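PDB 2EEN: hypothetical protein PH1819 from Pyrococcus horikoshii, which is of unknown function but belongs to the CYTH family, whose triphosphate-tunnel members include class IV adenylyl cyclases and thiamine triphosphatases, so it may act on a triphosphate-containing substrate. Local coordinates for residues E13-E16 and K17-T21; Y115-K118 and G119-I122. One frame throughout, in Å; residues are numbered along the deposited sequence.

Contact 1 (E13-E16 and K17-T21); sequences EIFE and KVRET
Phe15 and Arg19 meet one turn apart near the C-terminal end of helix 12-19, a short alpha helix lying against the antiparallel sheet of the CYTH fold. The guanidinium reaches back over the start of the Phe15 side chain: Arg19 NH1 is 3.7 Å from Phe15 CB, and NH2 is 3.7 Å from Phe15 CD2. Ring and guanidinium planes stand 82° apart, and NH2 approaches the ring obliquely. Arg19 puts CG beside its own backbone N (chi1 -60°) and then runs extended to NE, which carries it past Phe15 O. Across this chain lies Glu16, whose OE2 makes only a long salt bridge of 3.9 Å to Arg19 NH1; Arg19 NE has a second carboxylate, that of Glu112 on strand 102-117. Glu16 OE1 meanwhile comes to 4.0 Å from Glu20 OE2, a like-charge approach that could slightly raise the proton affinity of either group, an effect solvent and the nearby Arg19 would moderate. Further out, Ile14, Phe15 and Val18 turn to the sheet, and Lys17 NZ bonds to Glu159 O. Backbone i to i+4 bonds fix the spacing, and Thr21 OG1 donates to Lys17 O at 2.6 Å.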
ATOM      1  N   GLU A  13       8.952 -30.869 -21.938  1.00 30.03           N
ATOM      2  CA  GLU A  13       8.852 -30.712 -23.384  1.00 30.85           C
ATOM      3  C   GLU A  13       8.535 -29.272 -23.775  1.00 28.66           C
ATOM      4  O   GLU A  13       9.220 -28.684 -24.615  1.00 28.85           O
ATOM      5  CB  GLU A  13       7.764 -31.640 -23.934  1.00 32.78           C
ATOM      6  CG  GLU A  13       7.397 -31.391 -25.388  1.00 38.42           C
ATOM      7  CD  GLU A  13       6.181 -32.194 -25.820  1.00 41.26           C
ATOM      8  OE1 GLU A  13       6.305 -33.430 -25.962  1.00 42.09           O
ATOM      9  OE2 GLU A  13       5.104 -31.589 -26.014  1.00 43.69           O
ATOM     10  N   ILE A  14       7.492 -28.711 -23.174  1.00 26.85           N
ATOM     11  CA  ILE A  14       7.095 -27.339 -23.477  1.00 25.96           C
ATOM     12  C   ILE A  14       8.187 -26.367 -23.043  1.00 25.14           C
ATOM     13  O   ILE A  14       8.506 -25.418 -23.761  1.00 24.36           O
ATOM     14  CB  ILE A  14       5.758 -26.986 -22.780  1.00 25.04           C
ATOM     15  CG1 ILE A  14       4.624 -27.786 -23.429  1.00 25.08           C
ATOM     16  CG2 ILE A  14       5.481 -25.493 -22.889  1.00 24.81           C
ATOM     17  CD1 ILE A  14       3.277 -27.632 -22.752  1.00 25.32           C
ATOM     18  N   PHE A  15       8.757 -26.611 -21.867  1.00 24.76           N
ATOM     19  CA  PHE A  15       9.824 -25.765 -21.343  1.00 23.69           C
ATOM     20  C   PHE A  15      11.008 -25.720 -22.306  1.00 25.71           C
ATOM     21  O   PHE A  15      11.510 -24.644 -22.634  1.00 24.26           O
ATOM     22  CB  PHE A  15      10.287 -26.281 -19.973  1.00 23.74           C
ATOM     23  CG  PHE A  15       9.450 -25.784 -18.816  1.00 22.60           C
ATOM     24  CD1 PHE A  15       8.138 -25.371 -19.009  1.00 21.83           C
ATOM     25  CD2 PHE A  15       9.983 -25.740 -17.530  1.00 22.97           C
ATOM     26  CE1 PHE A  15       7.364 -24.921 -17.940  1.00 21.57           C
ATOM     27  CE2 PHE A  15       9.220 -25.293 -16.453  1.00 22.10           C
ATOM     28  CZ  PHE A  15       7.905 -24.880 -16.659  1.00 19.26           C
ATOM     29  N   GLU A  16      11.448 -26.887 -22.766  1.00 25.97           N
ATOM     30  CA  GLU A  16      12.579 -26.944 -23.683  1.00 28.96           C
ATOM     31  C   GLU A  16      12.305 -26.243 -25.002  1.00 27.45           C
ATOM     32  O   GLU A  16      13.183 -25.567 -25.541  1.00 28.18           O
ATOM     33  CB  GLU A  16      12.975 -28.392 -23.970  1.00 32.72           C
ATOM     34  CG  GLU A  16      14.375 -28.742 -23.496  1.00 39.31           C
ATOM     35  CD  GLU A  16      15.434 -27.793 -24.031  1.00 42.09           C
ATOM     36  OE1 GLU A  16      15.574 -27.678 -25.267  1.00 45.53           O
ATOM     37  OE2 GLU A  16      16.132 -27.161 -23.210  1.00 44.72           O
ATOM     38  N   LYS A  17      11.092 -26.411 -25.521  1.00 26.26           N
ATOM     39  CA  LYS A  17      10.721 -25.796 -26.788  1.00 26.50           C
ATOM     40  C   LYS A  17      10.800 -24.281 -26.665  1.00 25.07           C
ATOM     41  O   LYS A  17      11.251 -23.593 -27.580  1.00 25.75           O
ATOM     42  CB  LYS A  17       9.314 -26.237 -27.203  1.00 27.95           C
ATOM     43  CG  LYS A  17       8.947 -25.854 -28.631  1.00 31.70           C
ATOM     44  CD  LYS A  17       7.701 -26.547 -29.157  1.00 34.66           C
ATOM     45  CE  LYS A  17       7.467 -26.234 -30.628  1.00 37.54           C
ATOM     46  NZ  LYS A  17       6.163 -26.812 -31.053  1.00 40.54           N
ATOM     47  N   VAL A  18      10.385 -23.756 -25.522  1.00 23.53           N
ATOM     48  CA  VAL A  18      10.452 -22.322 -25.316  1.00 21.99           C
ATOM     49  C   VAL A  18      11.904 -21.862 -25.287  1.00 23.02           C
ATOM     50  O   VAL A  18      12.252 -20.838 -25.877  1.00 24.51           O
ATOM     51  CB  VAL A  18       9.767 -21.920 -23.998  1.00 20.49           C
ATOM     52  CG1 VAL A  18      10.190 -20.523 -23.589  1.00 18.20           C
ATOM     53  CG2 VAL A  18       8.259 -21.988 -24.172  1.00 17.31           C
ATOM     54  N   ARG A  19      12.756 -22.622 -24.606  1.00 23.75           N
ATOM     55  CA  ARG A  19      14.164 -22.258 -24.500  1.00 27.13           C
ATOM     56  C   ARG A  19      14.858 -22.260 -25.856  1.00 28.31           C
ATOM     57  O   ARG A  19      15.816 -21.511 -26.072  1.00 28.92           O
ATOM     58  CB  ARG A  19      14.892 -23.208 -23.546  1.00 26.94           C
ATOM     59  CG  ARG A  19      14.349 -23.208 -22.128  1.00 28.03           C
ATOM     60  CD  ARG A  19      15.305 -23.911 -21.177  1.00 32.28           C
ATOM     61  NE  ARG A  19      14.746 -24.049 -19.837  1.00 34.02           N
ATOM     62  CZ  ARG A  19      14.099 -25.127 -19.403  1.00 35.62           C
ATOM     63  NH1 ARG A  19      13.930 -26.172 -20.205  1.00 36.68           N
ATOM     64  NH2 ARG A  19      13.619 -25.157 -18.170  1.00 36.47           N
ATOM     65  N   GLU A  20      14.366 -23.094 -26.765  1.00 29.27           N
ATOM     66  CA  GLU A  20      14.933 -23.203 -28.107  1.00 31.08           C
ATOM     67  C   GLU A  20      14.174 -22.367 -29.140  1.00 31.01           C
ATOM     68  O   GLU A  20      14.477 -22.415 -30.332  1.00 32.71           O
ATOM     69  CB  GLU A  20      14.942 -24.672 -28.543  1.00 34.78           C
ATOM     70  CG  GLU A  20      15.834 -25.573 -27.693  1.00 39.47           C
ATOM     71  CD  GLU A  20      17.313 -25.393 -27.994  1.00 42.69           C
ATOM     72  OE1 GLU A  20      17.785 -24.236 -28.006  1.00 46.29           O
ATOM     73  OE2 GLU A  20      18.007 -26.411 -28.212  1.00 45.56           O
ATOM     74  N   THR A  21      13.192 -21.592 -28.692  1.00 27.92           N
ATOM     75  CA  THR A  21      12.411 -20.776 -29.616  1.00 25.68           C
ATOM     76  C   THR A  21      12.501 -19.288 -29.319  1.00 24.99           C
ATOM     77  O   THR A  21      12.445 -18.456 -30.226  1.00 25.73           O
ATOM     78  CB  THR A  21      10.916 -21.152 -29.573  1.00 26.65           C
ATOM     79  OG1 THR A  21      10.754 -22.531 -29.920  1.00 26.18           O
ATOM     80  CG2 THR A  21      10.123 -20.285 -30.540  1.00 26.49           C
TER

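Contact 2 (Y115-K118 and G119-I122)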
ATOM      1  N   TYR A 115      11.354 -13.551 -24.089  1.00 13.86           N
ATOM      2  CA  TYR A 115      10.838 -12.530 -24.989  1.00 13.94           C
ATOM      3  C   TYR A 115      10.211 -13.213 -26.206  1.00 14.19           C
ATOM      4  O   TYR A 115      10.875 -13.977 -26.894  1.00 15.26           O
ATOM      5  CB  TYR A 115      11.986 -11.634 -25.458  1.00 15.54           C
ATOM      6  CG  TYR A 115      11.578 -10.593 -26.476  1.00 14.35           C
ATOM      7  CD1 TYR A 115      11.111  -9.344 -26.077  1.00 16.92           C
ATOM      8  CD2 TYR A 115      11.661 -10.858 -27.842  1.00 16.20           C
ATOM      9  CE1 TYR A 115      10.743  -8.380 -27.016  1.00 17.10           C
ATOM     10  CE2 TYR A 115      11.291  -9.899 -28.787  1.00 15.19           C
ATOM     11  CZ  TYR A 115      10.838  -8.670 -28.365  1.00 15.94           C
ATOM     12  OH  TYR A 115      10.485  -7.723 -29.298  1.00 19.43           O
ATOM     13  N   VAL A 116       8.933 -12.948 -26.466  1.00 13.80           N
ATOM     14  CA  VAL A 116       8.258 -13.546 -27.619  1.00 14.12           C
ATOM     15  C   VAL A 116       8.245 -12.552 -28.766  1.00 15.46           C
ATOM     16  O   VAL A 116       8.731 -12.840 -29.863  1.00 17.19           O
ATOM     17  CB  VAL A 116       6.819 -13.943 -27.268  1.00 15.17           C
ATOM     18  CG1 VAL A 116       6.082 -14.439 -28.514  1.00 19.69           C
ATOM     19  CG2 VAL A 116       6.849 -15.027 -26.218  1.00 16.82           C
ATOM     20  N   GLU A 117       7.663 -11.389 -28.509  1.00 14.92           N
ATOM     21  CA  GLU A 117       7.617 -10.315 -29.486  1.00 18.14           C
ATOM     22  C   GLU A 117       7.434  -9.025 -28.717  1.00 16.53           C
ATOM     23  O   GLU A 117       7.373  -9.038 -27.490  1.00 15.24           O
ATOM     24  CB  GLU A 117       6.507 -10.530 -30.517  1.00 22.85           C
ATOM     25  CG  GLU A 117       5.154 -10.874 -29.968  1.00 29.78           C
ATOM     26  CD  GLU A 117       4.189 -11.256 -31.078  1.00 33.45           C
ATOM     27  OE1 GLU A 117       4.361 -12.339 -31.684  1.00 37.22           O
ATOM     28  OE2 GLU A 117       3.271 -10.464 -31.355  1.00 36.93           O
ATOM     29  N   LYS A 118       7.367  -7.903 -29.415  1.00 16.68           N
ATOM     30  CA  LYS A 118       7.250  -6.650 -28.703  1.00 18.37           C
ATOM     31  C   LYS A 118       6.044  -6.645 -27.781  1.00 17.62           C
ATOM     32  O   LYS A 118       4.910  -6.827 -28.219  1.00 18.72           O
ATOM     33  CB  LYS A 118       7.167  -5.482 -29.677  1.00 20.54           C
ATOM     34  CG  LYS A 118       7.185  -4.142 -28.972  1.00 21.85           C
ATOM     35  CD  LYS A 118       7.231  -2.995 -29.960  1.00 22.80           C
ATOM     36  CE  LYS A 118       7.251  -1.667 -29.236  1.00 22.63           C
ATOM     37  NZ  LYS A 118       5.970  -1.423 -28.522  1.00 23.47           N
ATOM     38  N   GLY A 119       6.306  -6.457 -26.496  1.00 17.90           N
ATOM     39  CA  GLY A 119       5.229  -6.405 -25.528  1.00 17.05           C
ATOM     40  C   GLY A 119       4.605  -7.737 -25.175  1.00 19.13           C
ATOM     41  O   GLY A 119       3.594  -7.768 -24.475  1.00 19.21           O
ATOM     42  N   VAL A 120       5.188  -8.832 -25.652  1.00 15.48           N
ATOM     43  CA  VAL A 120       4.656 -10.161 -25.342  1.00 15.83           C
ATOM     44  C   VAL A 120       5.741 -11.001 -24.691  1.00 15.39           C
ATOM     45  O   VAL A 120       6.828 -11.181 -25.256  1.00 15.26           O
ATOM     46  CB  VAL A 120       4.156 -10.888 -26.591  1.00 15.11           C
ATOM     47  CG1 VAL A 120       3.541 -12.225 -26.190  1.00 15.71           C
ATOM     48  CG2 VAL A 120       3.121 -10.025 -27.318  1.00 18.30           C
ATOM     49  N   THR A 121       5.437 -11.516 -23.504  1.00 14.28           N
ATOM     50  CA  THR A 121       6.388 -12.314 -22.753  1.00 15.19           C
ATOM     51  C   THR A 121       5.804 -13.651 -22.313  1.00 15.79           C
ATOM     52  O   THR A 121       4.623 -13.748 -21.996  1.00 15.48           O
ATOM     53  CB  THR A 121       6.850 -11.549 -21.489  1.00 19.98           C
ATOM     54  OG1 THR A 121       7.370 -10.271 -21.874  1.00 25.26           O
ATOM     55  CG2 THR A 121       7.933 -12.327 -20.750  1.00 23.07           C
ATOM     56  N   ILE A 122       6.649 -14.670 -22.298  1.00 14.89           N
ATOM     57  CA  ILE A 122       6.248 -16.001 -21.860  1.00 13.96           C
ATOM     58  C   ILE A 122       7.038 -16.348 -20.611  1.00 15.34           C
ATOM     59  O   ILE A 122       8.216 -16.021 -20.505  1.00 15.12           O
ATOM     60  CB  ILE A 122       6.554 -17.060 -22.940  1.00 16.27           C
ATOM     61  CG1 ILE A 122       5.365 -17.181 -23.885  1.00 17.78           C
ATOM     62  CG2 ILE A 122       6.879 -18.415 -22.292  1.00 17.44           C
ATOM     63  CD1 ILE A 122       5.652 -18.053 -25.077  1.00 16.43           C
TER
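Val116 and Glu117 both face Val120 across a tight hairpin, and the backbone bonds define how. Val120 O accepts from two successive amides: Val116 N at 3.0 Å, and Glu117 N more weakly at 3.4 Å. The return bond runs from Val120 N to Glu117 O at 2.9 Å; its donor lies above the carbonyl plane, 46° out of it, although the N-H itself points well at the oxygen. That same Val120 N to Glu117 O bond closes a type II turn from Glu117 to Val120, with Gly119 at its third position and a positive phi of 75°.

The apolar contacts are made by branched side chains. Val116 CG2, beside its own backbone N, presses on the end of Ile122 at 3.4 Å from CD1, tighter than usual van der Waals contact, while Val116 CB lies 3.9 Å from Val120 CG1. Helix 146-160 adds Ile156, which touches both Val116 and Ile122.

Glu117 lies alongside Val120, both side chains pointing the same way. Its chi1 of 49° sets CG between the backbone N and the carbonyl carbon, and this lays Glu117 CG 3.4 Å from Val120 CG2. The chain then extends to a salt bridge between OE2 and Lys152, so the methylene packs on valine while the carboxylate goes to the helix.

The aromatic contribution is local: Tyr115 holds one ring face over Glu117 N, 3.9 Å from the plane and offset toward the rim. Tyr115 pairs with Thr121 as a non-hydrogen-bonded antiparallel pair and Glu117 with Val120 as a hydrogen-bonded one, so the register shifts by one residue at Val116. That shift, with two residues set against Val120, defines a classic beta bulge beside the type II turn of this beta hairpin.

In the fold
From the N terminus, strand 3-9 leads into helix 12-19, where contact 1 joins successive turns before the chain enters strand 23-36. Contact 2 comes much later, where strand 102-117 reverses into strand 120-127 and the turn closes a hairpin loop. The two are in series along the sequence, neither nesting nor crossing, yet their centres are only 15 Å apart in space. They touch directly through packing of Val18 CG1 on Ile122 CG2 at 4.1 Å. Both also reach strand 131-139, and the hairpin meets helix 146-160 as well. Around the two contacts, helix 12-19 and helix 146-160 both pack on strand 120-127, through Val18 and Ile122 respectively, all within the CYTH domain.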